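Local coordinates for ABC-type transport auxiliary lipoprotein component domain-containing protein (Xanthomonas campestris pv. campestris, PDB 2IQI), which is of unknown function but probably serves as the auxiliary lipoprotein component of an ABC-type transport system, at residues 48-53 with 58-63; 108-113 with 160-165; 11-16 with 153-158. All blocks are in the same frame, centred on the assembly; numbering follows the deposited sequence.

Contact 1. Residues 48-53 with 58-63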
loop_
_atom_site.group_PDB
_atom_site.type_symbol
_atom_site.label_atom_id
_atom_site.label_comp_id
_atom_site.label_asym_id
_atom_site.label_seq_id
_atom_site.Cartn_x
_atom_site.Cartn_y
_atom_site.Cartn_z
ATOM N N ILE A 48 -1.556 12.999 -8.853
ATOM C CA ILE A 48 -0.311 12.640 -8.193
ATOM C C ILE A 48 0.102 13.771 -7.308
ATOM O O ILE A 48 0.436 14.849 -7.782
ATOM C CB ILE A 48 0.808 12.317 -9.188
ATOM C CG1 ILE A 48 0.327 11.279 -10.201
ATOM C CG2 ILE A 48 2.045 11.854 -8.411
ATOM C CD1 ILE A 48 1.343 10.797 -11.170
ATOM N N ASN A 49 0.082 13.521 -6.012
ATOM C CA ASN A 49 0.496 14.519 -5.044
ATOM C C ASN A 49 1.991 14.756 -4.958
ATOM O O ASN A 49 2.820 13.842 -5.137
ATOM C CB ASN A 49 -0.040 14.152 -3.689
ATOM C CG ASN A 49 -1.539 13.981 -3.698
ATOM O OD1 ASN A 49 -2.210 14.463 -4.599
ATOM N ND2 ASN A 49 -2.074 13.306 -2.678
ATOM N N VAL A 50 2.312 16.014 -4.698
ATOM C CA VAL A 50 3.673 16.440 -4.531
ATOM C C VAL A 50 3.697 17.500 -3.430
ATOM O O VAL A 50 2.837 18.363 -3.377
ATOM C CB VAL A 50 4.272 16.925 -5.894
ATOM C CG1 VAL A 50 3.386 17.978 -6.544
ATOM C CG2 VAL A 50 5.735 17.422 -5.743
ATOM N N ARG A 51 4.662 17.388 -2.527
ATOM C CA ARG A 51 4.868 18.350 -1.450
ATOM C C ARG A 51 6.185 19.089 -1.729
ATOM O O ARG A 51 7.251 18.639 -1.300
ATOM C CB ARG A 51 4.949 17.588 -0.121
ATOM C CG ARG A 51 5.107 18.447 1.137
ATOM C CD ARG A 51 5.010 17.647 2.406
ATOM N NE ARG A 51 3.843 16.763 2.409
ATOM C CZ ARG A 51 2.721 16.976 3.085
ATOM N NH1 ARG A 51 2.564 18.056 3.830
ATOM N NH2 ARG A 51 1.755 16.089 3.014
ATOM N N PRO A 52 6.139 20.188 -2.513
ATOM C CA PRO A 52 7.398 20.846 -2.821
ATOM C C PRO A 52 8.032 21.535 -1.610
ATOM O O PRO A 52 9.248 21.699 -1.598
ATOM C CB PRO A 52 7.007 21.859 -3.880
ATOM C CG PRO A 52 5.582 22.145 -3.603
ATOM C CD PRO A 52 5.012 20.842 -3.207
ATOM N N THR A 53 7.239 21.962 -0.632
ATOM C CA THR A 53 7.763 22.415 0.664
ATOM C C THR A 53 6.886 21.857 1.766
ATOM O O THR A 53 5.715 21.555 1.546
ATOM C CB THR A 53 7.827 23.984 0.877
ATOM O OG1 THR A 53 6.593 24.604 0.474
ATOM C CG2 THR A 53 9.030 24.616 0.168
ATOM N N GLN A 58 0.746 20.178 -3.772
ATOM C CA GLN A 58 0.375 20.505 -5.159
ATOM C C GLN A 58 0.085 19.193 -5.911
ATOM O O GLN A 58 0.095 18.129 -5.303
ATOM C CB GLN A 58 1.506 21.275 -5.823
ATOM C CG GLN A 58 1.387 22.768 -5.679
ATOM C CD GLN A 58 2.724 23.494 -5.604
ATOM O OE1 GLN A 58 3.657 23.283 -6.411
ATOM N NE2 GLN A 58 2.813 24.384 -4.628
ATOM N N VAL A 59 -0.207 19.252 -7.209
ATOM C CA VAL A 59 -0.348 18.014 -8.009
ATOM C C VAL A 59 0.538 18.159 -9.217
ATOM O O VAL A 59 0.710 19.265 -9.689
ATOM C CB VAL A 59 -1.816 17.694 -8.446
ATOM C CG1 VAL A 59 -2.648 17.172 -7.257
ATOM C CG2 VAL A 59 -2.502 18.902 -9.126
ATOM N N TYR A 60 1.157 17.096 -9.708
ATOM C CA TYR A 60 1.949 17.273 -10.927
ATOM C C TYR A 60 0.969 17.641 -12.039
ATOM O O TYR A 60 -0.101 17.032 -12.154
ATOM C CB TYR A 60 2.738 16.019 -11.300
ATOM C CG TYR A 60 3.948 15.776 -10.435
ATOM C CD1 TYR A 60 5.083 16.578 -10.543
ATOM C CD2 TYR A 60 3.964 14.738 -9.515
ATOM C CE1 TYR A 60 6.208 16.338 -9.739
ATOM C CE2 TYR A 60 5.069 14.498 -8.719
ATOM C CZ TYR A 60 6.182 15.292 -8.824
ATOM O OH TYR A 60 7.262 15.043 -8.023
ATOM N N HIS A 61 1.289 18.652 -12.834
ATOM C CA HIS A 61 0.405 18.931 -13.961
ATOM C C HIS A 61 0.726 18.049 -15.171
ATOM O O HIS A 61 1.884 17.740 -15.435
ATOM C CB HIS A 61 0.305 20.434 -14.260
ATOM C CG HIS A 61 -0.577 21.164 -13.287
ATOM N ND1 HIS A 61 -0.089 21.786 -12.150
ATOM C CD2 HIS A 61 -1.927 21.317 -13.246
ATOM C CE1 HIS A 61 -1.093 22.318 -11.471
ATOM N NE2 HIS A 61 -2.220 22.043 -12.111
ATOM N N GLY A 62 -0.315 17.581 -15.845
ATOM C CA GLY A 62 -0.121 16.738 -17.030
ATOM C C GLY A 62 0.425 15.344 -16.753
ATOM O O GLY A 62 1.007 14.691 -17.640
ATOM N N ALA A 63 0.243 14.896 -15.512
ATOM C CA ALA A 63 0.540 13.532 -15.106
ATOM C C ALA A 63 -0.603 13.025 -14.223
ATOM O O ALA A 63 -1.190 13.798 -13.468
ATOM C CB ALA A 63 1.853 13.486 -14.374
#
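The first torsions of Tyr60 and Val50 bring the two together: Tyr60 CG lies anti to its own carbonyl carbon (chi1 -75°), while Val50 keeps CG1 between N and C (chi1 53°) and CG2 anti to N. The phenol ring is thereby laid against Val50, whose CB stands over one ring face, 4.1 Å from the centroid, in a CH-pi contact. Val50 CG2 reaches the hydroxyl end, 3.6 Å from Tyr60 OH. Ile48 comes in at the rim of the same ring, with CG2 3.6 Å from Tyr60 CD2.

Underneath runs the backbone of an antiparallel beta hairpin. Val50 and Gln58 are the hydrogen-bonded pair, with Gln58 N giving a nearly straight bond to Val50 O (2.8 Å) and Val50 N returning one to Gln58 O (3.1 Å). Asn49 and Val59 make the adjacent non-hydrogen-bonded pair, and Tyr60 N then binds Ile48 O (3.0 Å). Further out, Pro52 CG packs across the amide of Gln58.

Tyr60 OH hydrogen-bonds to Ser112 OG, so the aromatic residue is held at both ends: backbone N to the hairpin partner, hydroxyl to strand 112-113. The contact thus joins directional backbone bonding to apolar packing of Val50 and Ile48 on the ring, whose position is set together with the bonds at Tyr60 N and OH.

Contact 2. Residues 108-113 with 160-165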
loop_
_atom_site.group_PDB
_atom_site.type_symbol
_atom_site.label_atom_id
_atom_site.label_comp_id
_atom_site.label_asym_id
_atom_site.label_seq_id
_atom_site.Cartn_x
_atom_site.Cartn_y
_atom_site.Cartn_z
ATOM N N ARG A 108 -2.345 7.460 4.701
ATOM C CA ARG A 108 -2.103 8.767 5.333
ATOM C C ARG A 108 -1.381 9.719 4.397
ATOM O O ARG A 108 -1.720 10.895 4.313
ATOM C CB ARG A 108 -1.298 8.605 6.610
ATOM C CG ARG A 108 -1.969 7.741 7.670
ATOM C CD ARG A 108 -0.999 7.573 8.800
ATOM N NE ARG A 108 -1.551 6.949 9.992
ATOM C CZ ARG A 108 -0.844 6.720 11.113
ATOM N NH1 ARG A 108 0.448 7.065 11.169
ATOM N NH2 ARG A 108 -1.426 6.168 12.199
ATOM N N ARG A 109 -0.378 9.191 3.701
ATOM C CA ARG A 109 0.378 9.944 2.725
ATOM C C ARG A 109 0.605 9.087 1.505
ATOM O O ARG A 109 0.929 7.892 1.623
ATOM C CB ARG A 109 1.689 10.454 3.333
ATOM C CG ARG A 109 1.425 11.613 4.339
ATOM C CD ARG A 109 2.647 12.338 4.665
ATOM N NE ARG A 109 3.650 11.427 5.200
ATOM C CZ ARG A 109 4.935 11.459 4.857
ATOM N NH1 ARG A 109 5.372 12.354 3.963
ATOM N NH2 ARG A 109 5.783 10.602 5.386
ATOM N N PHE A 110 0.347 9.682 0.339
ATOM C CA PHE A 110 0.677 9.099 -0.961
ATOM C C PHE A 110 1.212 10.250 -1.856
ATOM O O PHE A 110 0.453 10.931 -2.583
ATOM C CB PHE A 110 -0.554 8.447 -1.574
ATOM C CG PHE A 110 -0.234 7.355 -2.539
ATOM C CD1 PHE A 110 0.124 7.649 -3.844
ATOM C CD2 PHE A 110 -0.283 6.025 -2.143
ATOM C CE1 PHE A 110 0.437 6.636 -4.723
ATOM C CE2 PHE A 110 0.009 5.014 -3.014
ATOM C CZ PHE A 110 0.385 5.319 -4.302
ATOM N N GLU A 111 2.514 10.506 -1.778
ATOM C CA GLU A 111 3.012 11.762 -2.312
ATOM C C GLU A 111 4.469 11.722 -2.730
ATOM O O GLU A 111 5.269 10.962 -2.191
ATOM C CB GLU A 111 2.787 12.882 -1.298
ATOM C CG GLU A 111 3.570 12.670 0.008
ATOM C CD GLU A 111 3.174 13.643 1.117
ATOM O OE1 GLU A 111 4.016 14.487 1.487
ATOM O OE2 GLU A 111 2.022 13.580 1.612
ATOM N N SER A 112 4.798 12.548 -3.712
ATOM C CA SER A 112 6.183 12.851 -4.020
ATOM C C SER A 112 6.677 13.913 -3.052
ATOM O O SER A 112 6.199 15.028 -3.067
ATOM C CB SER A 112 6.276 13.360 -5.431
ATOM O OG SER A 112 7.611 13.480 -5.784
ATOM N N ASP A 113 7.604 13.547 -2.174
ATOM C CA ASP A 113 7.996 14.416 -1.051
ATOM C C ASP A 113 9.416 14.907 -1.222
ATOM O O ASP A 113 10.361 14.107 -1.266
ATOM C CB ASP A 113 7.832 13.663 0.266
ATOM C CG ASP A 113 8.169 14.508 1.515
ATOM O OD1 ASP A 113 8.174 15.768 1.474
ATOM O OD2 ASP A 113 8.408 13.864 2.578
ATOM N N ALA A 160 8.412 5.824 -11.234
ATOM C CA ALA A 160 9.293 4.687 -11.059
ATOM C C ALA A 160 9.604 4.488 -9.588
ATOM O O ALA A 160 9.624 3.350 -9.102
ATOM C CB ALA A 160 10.553 4.880 -11.810
ATOM N N ALA A 161 9.821 5.594 -8.874
ATOM C CA ALA A 161 10.036 5.492 -7.422
ATOM C C ALA A 161 8.764 4.987 -6.682
ATOM O O ALA A 161 8.843 4.275 -5.695
ATOM C CB ALA A 161 10.532 6.833 -6.848
ATOM N N PHE A 162 7.596 5.357 -7.191
ATOM C CA PHE A 162 6.356 4.958 -6.587
ATOM C C PHE A 162 6.129 3.456 -6.767
ATOM O O PHE A 162 5.574 2.804 -5.896
ATOM C CB PHE A 162 5.218 5.751 -7.189
ATOM C CG PHE A 162 4.801 6.960 -6.391
ATOM C CD1 PHE A 162 4.222 6.814 -5.115
ATOM C CD2 PHE A 162 4.913 8.237 -6.938
ATOM C CE1 PHE A 162 3.798 7.928 -4.373
ATOM C CE2 PHE A 162 4.457 9.360 -6.230
ATOM C CZ PHE A 162 3.899 9.209 -4.937
ATOM N N GLU A 163 6.564 2.895 -7.888
ATOM C CA GLU A 163 6.521 1.461 -8.060
ATOM C C GLU A 163 7.373 0.768 -6.963
ATOM O O GLU A 163 6.964 -0.227 -6.341
ATOM C CB GLU A 163 7.053 1.116 -9.447
ATOM C CG GLU A 163 6.422 -0.123 -10.022
ATOM C CD GLU A 163 7.073 -0.570 -11.292
ATOM O OE1 GLU A 163 6.397 -0.605 -12.333
ATOM O OE2 GLU A 163 8.272 -0.888 -11.252
ATOM N N GLN A 164 8.564 1.309 -6.719
ATOM C CA GLN A 164 9.435 0.784 -5.705
ATOM C C GLN A 164 8.779 0.884 -4.295
ATOM O O GLN A 164 8.823 -0.106 -3.525
ATOM C CB GLN A 164 10.770 1.508 -5.750
ATOM C CG GLN A 164 11.723 1.172 -6.907
ATOM C CD GLN A 164 12.721 2.323 -7.167
ATOM O OE1 GLN A 164 12.941 2.724 -8.303
ATOM N NE2 GLN A 164 13.285 2.878 -6.107
ATOM N N ALA A 165 8.154 2.030 -3.973
ATOM C CA ALA A 165 7.506 2.226 -2.671
ATOM C C ALA A 165 6.272 1.335 -2.516
ATOM O O ALA A 165 6.017 0.760 -1.431
ATOM C CB ALA A 165 7.126 3.663 -2.465
#
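Helix 155-185 packs on the mixed beta sheet here, with Phe162 reaching down to the corner at Glu111 where strand 101-110 gives way to strand 112-113. The helix side of this buried strand-helix contact is one aromatic side chain. Its ring lies nearly parallel to that of Phe110, with the planes at 8°, but the two are slid so far apart that they barely overlap; their centroids are 5.1 Å apart. The nearest atoms are Phe110 CE1 and Phe162 CE1, at 3.6 Å. On the strand side, CG of Phe110 is turned anti to N (chi1 -155°), which carries the ring to the helix although the CB bond itself does not aim there.

The far end of the Phe162 ring meets main chain instead of side chain: CZ lies 3.4 Å from Glu111 C and 3.7 Å from Ser112 N. Trp65 adds an edge-to-face contact to Phe162, and Ala122 of strand 121-132 also touches it.

The CB bond of Glu111 points away from the helix, and its OE1 is in a salt bridge with Arg51 NE. Just before the corner, Arg108 and Arg109 both face Glu125 in a classic beta bulge, and Arg109 NH1 stands 3.5 Å from Glu111 OE1 in another salt bridge.

Contact 3. Residues 11-16 with 153-158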
loop_
_atom_site.group_PDB
_atom_site.type_symbol
_atom_site.label_atom_id
_atom_site.label_comp_id
_atom_site.label_asym_id
_atom_site.label_seq_id
_atom_site.Cartn_x
_atom_site.Cartn_y
_atom_site.Cartn_z
ATOM N N THR A 11 -0.034 12.551 -19.350
ATOM C CA THR A 11 0.575 11.246 -19.311
ATOM C C THR A 11 -0.087 10.402 -18.188
ATOM O O THR A 11 -0.329 10.889 -17.058
ATOM C CB THR A 11 2.056 11.375 -19.068
ATOM O OG1 THR A 11 2.553 12.471 -19.833
ATOM C CG2 THR A 11 2.797 10.100 -19.463
ATOM N N ILE A 12 -0.399 9.152 -18.503
ATOM C CA ILE A 12 -0.930 8.264 -17.507
ATOM C C ILE A 12 0.141 7.226 -17.050
ATOM O O ILE A 12 0.604 6.387 -17.838
ATOM C CB ILE A 12 -2.236 7.607 -18.033
ATOM C CG1 ILE A 12 -3.274 8.685 -18.396
ATOM C CG2 ILE A 12 -2.787 6.516 -17.091
ATOM C CD1 ILE A 12 -3.688 9.644 -17.249
ATOM N N TYR A 13 0.518 7.285 -15.770
ATOM C CA TYR A 13 1.403 6.275 -15.169
ATOM C C TYR A 13 0.678 5.041 -14.627
ATOM O O TYR A 13 -0.397 5.136 -14.040
ATOM C CB TYR A 13 2.292 6.928 -14.099
ATOM C CG TYR A 13 3.181 7.961 -14.732
ATOM C CD1 TYR A 13 4.259 7.574 -15.531
ATOM C CD2 TYR A 13 2.917 9.317 -14.595
ATOM C CE1 TYR A 13 5.087 8.512 -16.143
ATOM C CE2 TYR A 13 3.742 10.292 -15.226
ATOM C CZ TYR A 13 4.827 9.869 -15.984
ATOM O OH TYR A 13 5.611 10.773 -16.629
ATOM N N ALA A 14 1.269 3.874 -14.857
ATOM C CA ALA A 14 0.736 2.642 -14.314
ATOM C C ALA A 14 1.870 1.763 -13.867
ATOM O O ALA A 14 2.496 1.060 -14.689
ATOM C CB ALA A 14 -0.121 1.919 -15.322
ATOM N N PRO A 15 2.171 1.810 -12.565
ATOM C CA PRO A 15 3.159 0.915 -12.019
ATOM C C PRO A 15 2.712 -0.533 -12.039
ATOM O O PRO A 15 1.523 -0.843 -12.055
ATOM C CB PRO A 15 3.335 1.416 -10.583
ATOM C CG PRO A 15 2.865 2.826 -10.625
ATOM C CD PRO A 15 1.688 2.749 -11.558
ATOM N N THR A 16 3.712 -1.398 -12.035
ATOM C CA THR A 16 3.558 -2.829 -12.072
ATOM C C THR A 16 4.201 -3.321 -10.810
ATOM O O THR A 16 5.394 -3.095 -10.588
ATOM C CB THR A 16 4.294 -3.382 -13.264
ATOM O OG1 THR A 16 3.689 -2.819 -14.418
ATOM C CG2 THR A 16 4.166 -4.902 -13.333
ATOM N N THR A 153 13.713 14.831 -11.231
ATOM C CA THR A 153 12.446 15.465 -10.907
ATOM C C THR A 153 11.321 15.220 -11.946
ATOM O O THR A 153 10.187 15.622 -11.689
ATOM C CB THR A 153 12.630 16.992 -10.679
ATOM O OG1 THR A 153 13.140 17.581 -11.863
ATOM C CG2 THR A 153 13.641 17.270 -9.583
ATOM N N ASP A 154 11.614 14.591 -13.103
ATOM C CA ASP A 154 10.553 14.336 -14.098
ATOM C C ASP A 154 9.540 13.354 -13.511
ATOM O O ASP A 154 9.912 12.394 -12.838
ATOM C CB ASP A 154 10.993 13.730 -15.475
ATOM C CG ASP A 154 12.428 14.137 -15.970
ATOM O OD1 ASP A 154 12.980 15.251 -15.691
ATOM O OD2 ASP A 154 12.993 13.299 -16.728
ATOM N N THR A 155 8.270 13.546 -13.835
ATOM C CA THR A 155 7.238 12.665 -13.334
ATOM C C THR A 155 7.511 11.183 -13.628
ATOM O O THR A 155 7.273 10.343 -12.754
ATOM C CB THR A 155 5.811 13.126 -13.731
ATOM O OG1 THR A 155 5.633 12.951 -15.124
ATOM C CG2 THR A 155 5.620 14.618 -13.419
ATOM N N ALA A 156 8.054 10.850 -14.796
ATOM C CA ALA A 156 8.494 9.438 -15.038
ATOM C C ALA A 156 9.465 8.841 -13.981
ATOM O O ALA A 156 9.358 7.653 -13.641
ATOM C CB ALA A 156 9.077 9.247 -16.424
ATOM N N ALA A 157 10.416 9.639 -13.492
ATOM C CA ALA A 157 11.301 9.167 -12.444
ATOM C C ALA A 157 10.506 8.969 -11.131
ATOM O O ALA A 157 10.727 8.009 -10.375
ATOM C CB ALA A 157 12.512 10.144 -12.243
ATOM N N VAL A 158 9.573 9.878 -10.902
ATOM C CA VAL A 158 8.756 9.864 -9.705
ATOM C C VAL A 158 7.855 8.607 -9.651
ATOM O O VAL A 158 7.708 7.969 -8.600
ATOM C CB VAL A 158 7.908 11.158 -9.607
ATOM C CG1 VAL A 158 6.906 11.057 -8.483
ATOM C CG2 VAL A 158 8.820 12.348 -9.387
#
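Tyr13 lays its phenol ring along the first turn of helix 155-185, under the carbonyl oxygen of Thr155, which sits 4.1 Å above one ring face and displaced toward the rim. The ring runs out from strand 11-13 and ends in a hydrogen bond between Tyr13 OH and Thr155 OG1 (2.6 Å), in which either hydroxyl could be the donor. Thr155, just after the N-cap position of the helix, puts OG1 between its backbone N and carbonyl carbon (chi1 70°), and the two side chains cross at about a right angle. Beside this bond, Ala156 N comes near Tyr13 OH, but the angle is too poor for a hydrogen bond. Ala156 is in simple packing contact: its CA is 3.7 Å and its CB 4.1 Å from Tyr13 CE1.

Strand 11-13 pairs in parallel with strand 63-65, and Ala63 and Trp65 of that strand also touch the tyrosine.

One hydroxyl pair and light packing on the Thr155-Ala156 backbone and the Ala156 methyl thus tie the N-terminal strand to the helix start at the surface. The single polar link is made between two side-chain hydroxyls, so it joins strand to helix without drawing on the backbone bonds of either.

How the contacts relate
Contact 2 is the buried one, contact 1 is partly buried, and contact 3 lies at the surface; the chemistry follows. Hydrocarbon and aromatic packing make contact 2, contact 1 combines backbone bonding between strands with packing on the Tyr60 ring, and a hydroxyl pair carries contact 3. Contacts 2 and 3 use successive parts of helix 155-185, one above the sheet and the other at the helix start, while contacts 1 and 2 share the mixed sheet, where strands 49-51 and 112-113 are neighbours. Along the chain, contact 1 is nested within the loop that contact 3 closes. Tyr60 reaches both other sites: its hydroxyl bonds to Ser112 of contact 2, and its ring packs on Thr155 of contact 3. Likewise, Glu163 OE1 reaches Thr16 N.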